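Local coordinates for uncharacterized protein (Staphylococcus aureus subsp. aureus, PDB 3H04) that is of unknown function but belongs to the BD-FAE family of alpha/beta-hydrolases and probably acts as a serine hydrolase, perhaps an esterase, at residues F99-S104 against G121-Y126; T138-Y143 against Y178-G183. All coordinates share one frame; numbering follows the deposited sequence.

Interaction 1 of 2, residues F99-S104 against G121-Y126; sequences FTFGRS and GVIDFY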
# COMPACT_ATOMS: atom_id res chain seq x y z
N PHE A 99 -2.23 9.85 -9.30
CA PHE A 99 -1.17 9.35 -8.46
C PHE A 99 -1.61 8.13 -7.64
O PHE A 99 -2.80 8.00 -7.29
CB PHE A 99 -0.77 10.46 -7.48
CG PHE A 99 -0.41 11.76 -8.17
CD1 PHE A 99 0.86 11.98 -8.62
CD2 PHE A 99 -1.38 12.73 -8.42
CE1 PHE A 99 1.20 13.15 -9.28
CE2 PHE A 99 -1.07 13.87 -9.07
CZ PHE A 99 0.23 14.10 -9.48
N THR A 100 -0.64 7.30 -7.28
CA THR A 100 -0.88 6.22 -6.31
C THR A 100 -0.16 6.57 -5.01
O THR A 100 0.94 7.14 -5.01
CB THR A 100 -0.49 4.85 -6.85
OG1 THR A 100 0.90 4.83 -7.27
CG2 THR A 100 -1.41 4.47 -8.07
N PHE A 101 -0.84 6.30 -3.91
CA PHE A 101 -0.35 6.60 -2.57
C PHE A 101 -0.63 5.35 -1.81
O PHE A 101 -1.79 4.99 -1.67
CB PHE A 101 -1.09 7.81 -1.98
CG PHE A 101 -0.85 8.01 -0.50
CD1 PHE A 101 0.31 7.56 0.10
CD2 PHE A 101 -1.81 8.63 0.29
CE1 PHE A 101 0.57 7.77 1.45
CE2 PHE A 101 -1.60 8.81 1.66
CZ PHE A 101 -0.41 8.41 2.24
N GLY A 102 0.43 4.65 -1.37
CA GLY A 102 0.29 3.49 -0.50
C GLY A 102 1.11 3.59 0.77
O GLY A 102 2.10 4.35 0.86
N ARG A 103 0.68 2.83 1.77
CA ARG A 103 1.40 2.67 3.01
C ARG A 103 1.66 1.21 3.15
O ARG A 103 0.75 0.38 3.02
CB ARG A 103 0.63 3.23 4.21
CG ARG A 103 0.29 4.71 3.99
CD ARG A 103 -0.18 5.46 5.18
NE ARG A 103 -1.40 4.89 5.77
CZ ARG A 103 -1.92 5.24 6.96
NH1 ARG A 103 -1.34 6.15 7.72
NH2 ARG A 103 -3.04 4.68 7.38
N SER A 104 2.92 0.90 3.47
CA SER A 104 3.36 -0.45 3.74
C SER A 104 3.12 -1.29 2.46
O SER A 104 3.56 -0.92 1.37
CB SER A 104 2.70 -0.98 5.03
OG SER A 104 3.45 -2.06 5.53
N GLY A 121 2.80 10.03 -10.70
CA GLY A 121 3.68 9.93 -9.54
C GLY A 121 3.21 8.91 -8.54
O GLY A 121 2.07 8.46 -8.59
N VAL A 122 4.11 8.57 -7.61
CA VAL A 122 3.83 7.59 -6.57
C VAL A 122 4.29 8.12 -5.24
O VAL A 122 5.41 8.69 -5.15
CB VAL A 122 4.61 6.23 -6.79
CG1 VAL A 122 4.32 5.26 -5.58
CG2 VAL A 122 4.19 5.59 -8.10
N ILE A 123 3.45 7.95 -4.22
CA ILE A 123 3.78 8.26 -2.84
C ILE A 123 3.90 6.94 -2.11
O ILE A 123 2.94 6.20 -2.04
CB ILE A 123 2.74 9.13 -2.17
CG1 ILE A 123 2.39 10.32 -3.09
CG2 ILE A 123 3.21 9.53 -0.74
CD1 ILE A 123 0.99 10.81 -2.91
N ASP A 124 5.10 6.65 -1.60
CA ASP A 124 5.50 5.35 -1.02
C ASP A 124 5.86 5.58 0.41
O ASP A 124 6.95 6.09 0.72
CB ASP A 124 6.70 4.80 -1.80
CG ASP A 124 7.42 3.63 -1.13
OD1 ASP A 124 6.92 3.02 -0.15
OD2 ASP A 124 8.57 3.36 -1.60
N PHE A 125 4.91 5.25 1.31
CA PHE A 125 5.18 5.31 2.74
C PHE A 125 5.57 3.89 3.20
O PHE A 125 4.75 2.97 3.15
CB PHE A 125 3.97 5.79 3.53
CG PHE A 125 3.81 7.28 3.62
CD1 PHE A 125 4.43 8.18 2.73
CD2 PHE A 125 3.00 7.81 4.62
CE1 PHE A 125 4.21 9.58 2.83
CE2 PHE A 125 2.81 9.14 4.73
CZ PHE A 125 3.40 10.05 3.84
N TYR A 126 6.85 3.72 3.57
CA TYR A 126 7.38 2.50 4.15
C TYR A 126 6.97 1.18 3.47
O TYR A 126 6.63 0.19 4.15
CB TYR A 126 7.18 2.42 5.65
CG TYR A 126 5.85 2.93 6.18
CD1 TYR A 126 4.72 2.10 6.20
CD2 TYR A 126 5.70 4.25 6.57
CE1 TYR A 126 3.45 2.56 6.66
CE2 TYR A 126 4.44 4.70 7.06
CZ TYR A 126 3.34 3.85 7.11
OH TYR A 126 2.12 4.31 7.54

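Interaction 2 of 2, residues T138-Y143 against Y178-G183; sequences TTNSYY and YARGTG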
# COMPACT_ATOMS: atom_id res chain seq x y z
N THR A 138 12.43 -14.92 5.48
CA THR A 138 12.82 -15.47 6.76
C THR A 138 11.96 -14.94 7.92
O THR A 138 11.12 -14.06 7.76
CB THR A 138 14.30 -15.17 7.04
OG1 THR A 138 14.44 -13.75 7.14
CG2 THR A 138 15.21 -15.66 5.88
N THR A 139 12.17 -15.54 9.08
CA THR A 139 11.54 -15.10 10.31
C THR A 139 11.90 -13.68 10.64
O THR A 139 13.05 -13.32 10.57
CB THR A 139 11.98 -16.00 11.48
OG1 THR A 139 11.35 -17.26 11.30
CG2 THR A 139 11.58 -15.43 12.82
N ASN A 140 10.90 -12.87 10.97
CA ASN A 140 11.12 -11.52 11.47
C ASN A 140 11.16 -11.55 13.00
O ASN A 140 10.19 -11.95 13.66
CB ASN A 140 10.02 -10.59 10.96
CG ASN A 140 10.20 -9.12 11.41
OD1 ASN A 140 10.24 -8.81 12.62
ND2 ASN A 140 10.22 -8.22 10.45
N SER A 141 12.32 -11.14 13.55
CA SER A 141 12.57 -11.04 15.00
C SER A 141 11.52 -10.32 15.81
O SER A 141 11.19 -10.73 16.93
CB SER A 141 13.89 -10.24 15.23
OG SER A 141 14.97 -11.06 14.96
N TYR A 142 11.08 -9.19 15.29
CA TYR A 142 10.12 -8.35 16.00
C TYR A 142 8.82 -9.10 16.24
O TYR A 142 8.22 -8.93 17.29
CB TYR A 142 9.91 -7.05 15.24
CG TYR A 142 8.93 -6.10 15.86
CD1 TYR A 142 9.35 -5.11 16.77
CD2 TYR A 142 7.59 -6.16 15.51
CE1 TYR A 142 8.40 -4.23 17.38
CE2 TYR A 142 6.66 -5.30 16.08
CZ TYR A 142 7.08 -4.34 17.03
OH TYR A 142 6.14 -3.50 17.53
N TYR A 143 8.39 -9.92 15.28
CA TYR A 143 7.10 -10.64 15.37
C TYR A 143 7.15 -12.03 16.00
O TYR A 143 6.11 -12.60 16.32
CB TYR A 143 6.52 -10.73 13.96
CG TYR A 143 6.12 -9.38 13.41
CD1 TYR A 143 5.11 -8.64 14.02
CD2 TYR A 143 6.74 -8.85 12.32
CE1 TYR A 143 4.71 -7.38 13.48
CE2 TYR A 143 6.35 -7.61 11.78
CZ TYR A 143 5.36 -6.87 12.41
OH TYR A 143 4.98 -5.65 11.89
N TYR A 178 1.76 -13.67 12.90
CA TYR A 178 2.11 -15.08 12.84
C TYR A 178 2.92 -15.35 11.56
O TYR A 178 3.96 -16.01 11.61
CB TYR A 178 0.84 -15.93 12.83
CG TYR A 178 1.12 -17.40 12.70
CD1 TYR A 178 1.57 -18.13 13.78
CD2 TYR A 178 0.91 -18.06 11.50
CE1 TYR A 178 1.80 -19.53 13.66
CE2 TYR A 178 1.16 -19.42 11.37
CZ TYR A 178 1.60 -20.14 12.44
OH TYR A 178 1.84 -21.47 12.28
N ALA A 179 2.42 -14.87 10.44
CA ALA A 179 3.09 -15.09 9.16
C ALA A 179 4.55 -14.56 9.15
O ALA A 179 5.51 -15.31 8.77
CB ALA A 179 2.27 -14.43 8.02
N ARG A 180 4.73 -13.29 9.53
CA ARG A 180 6.11 -12.72 9.64
C ARG A 180 6.96 -13.40 10.71
O ARG A 180 8.16 -13.64 10.51
CB ARG A 180 6.07 -11.23 9.91
CG ARG A 180 5.42 -10.38 8.85
CD ARG A 180 6.01 -10.56 7.43
NE ARG A 180 7.46 -10.36 7.36
CZ ARG A 180 8.07 -9.17 7.40
NH1 ARG A 180 7.39 -8.02 7.52
NH2 ARG A 180 9.38 -9.11 7.34
N GLY A 181 6.35 -13.67 11.87
CA GLY A 181 7.08 -14.23 12.97
C GLY A 181 7.51 -15.69 12.78
O GLY A 181 8.31 -16.23 13.60
N THR A 182 6.93 -16.39 11.78
CA THR A 182 7.31 -17.79 11.49
C THR A 182 7.97 -17.90 10.13
O THR A 182 8.37 -19.01 9.70
CB THR A 182 6.10 -18.73 11.50
OG1 THR A 182 5.11 -18.27 10.56
CG2 THR A 182 5.51 -18.83 12.89
N GLY A 183 8.10 -16.77 9.44
CA GLY A 183 8.64 -16.76 8.07
C GLY A 183 7.75 -17.44 7.03
O GLY A 183 8.24 -17.89 5.99
O HOH W 1 9.00 -12.59 7.32

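Interaction 1 of 2, residues F99-S104 against G121-Y126
Strands 99-103 and 121-125 run parallel, side by side, and both are buried. Five backbone bonds join them. The shortest are I123 N to T100 O and S104 N to F125 O, each 2.8 Å. The latter points almost along the C=O axis and carries the pairing past the end of the strand.

The tight part is the face with F101, I123 and F125. F101 has CG anti to its backbone N (chi1 168°), so its ring leans toward the strand's C-terminal end, over to F125. The ring edge meets the face of F125 in a T-shaped stack, planes at 74°, with CE1 over the F125 ring centre and 3.9 Å from CG. I123 CG2 packs against F101 CD1 at 3.6 Å. Helix 256-273 lies against this face.

The two strands and helix 105-116 form a beta-alpha-beta unit of the alpha/beta-hydrolase sheet. Its turn after the first strand fits the nucleophile elbow pattern, G102-x-S104-x-G106. S104 takes positive phi (61°), as expected of a strained elbow, and its OG bonds to H248.

The opposite face is looser between the strands. G102 has no side chain, and the side chain of D124 comes no nearer than 5.1 Å to residues 99-104. T100 OG1 touches V122 CG2 at 3.5 Å and is bonded to S110 O. Helix 105-116 covers this side.

Beyond the strands, the Y126 ring lies beside S104, CD1 at 3.9 Å from S104 CB. Its OH sits 3.5 Å from R103 CD. D251 OD1 is hydrogen-bonded to Y126 OH and D251 OD2 salt-bridged to R103 NH1.

Interaction 2 of 2, residues T138-Y143 against Y178-G183
R180 O is held by two N-H groups. N140 N gives the stronger bond, 2.9 Å and nearly straight at 171°, with the donor above the carbonyl plane. G183 N adds a weak one from its own helix end. The N140 bond ties the two segments directly.

The R180 chain bends at chi2 and chi3, so its guanidinium folds back beside N140. N140 ND2 stands over one guanidinium face, its amide plane 89° from it. ND2 is 3.3 Å from R180 NH2, but both are donors and do not bond. They have separate acceptors: Y221 O for ND2 and P135 O for NH2. R180 NH1 is hydrogen-bonded to Y176 OH and D222 O. A water in the guanidinium plane accepts from R180 NE at 2.7 Å and donates to T138 O at 2.6 Å.

The Y143 ring crosses the R180 chain obliquely, CD2 at 3.5 Å from R180 CB. Y143 CB rests on G181, which has no side chain, 3.6 Å from G181 N.

N140 OD1 accepts weak bonds from Y142 N and Y143 N. The contact thus sets the N-cap of helix 141-147 against the Schellman motif at G183, at the C-terminal end of the helix 173-182 region.

In the fold
Interaction 1 lies near the centre of the chain, in the sheet. Interaction 2 lies in the helical region that follows strand 121-125. Their centres are 24 Å apart and they do not touch, but their nearest atoms come within about 7 Å. That gap lies beside S104, the likely nucleophile of a Ser-His-Asp triad with H248 and D220. R180 NH1 is 7.4 Å from S104 OG, and Y143 OH is 7.5 Å from the same S104 OG. Both hydrogen-bond to D222, two residues after D220. The 138-143/178-183 contact therefore probably borders the active-site pocket, while 99-104/121-126 carries the likely catalytic serine.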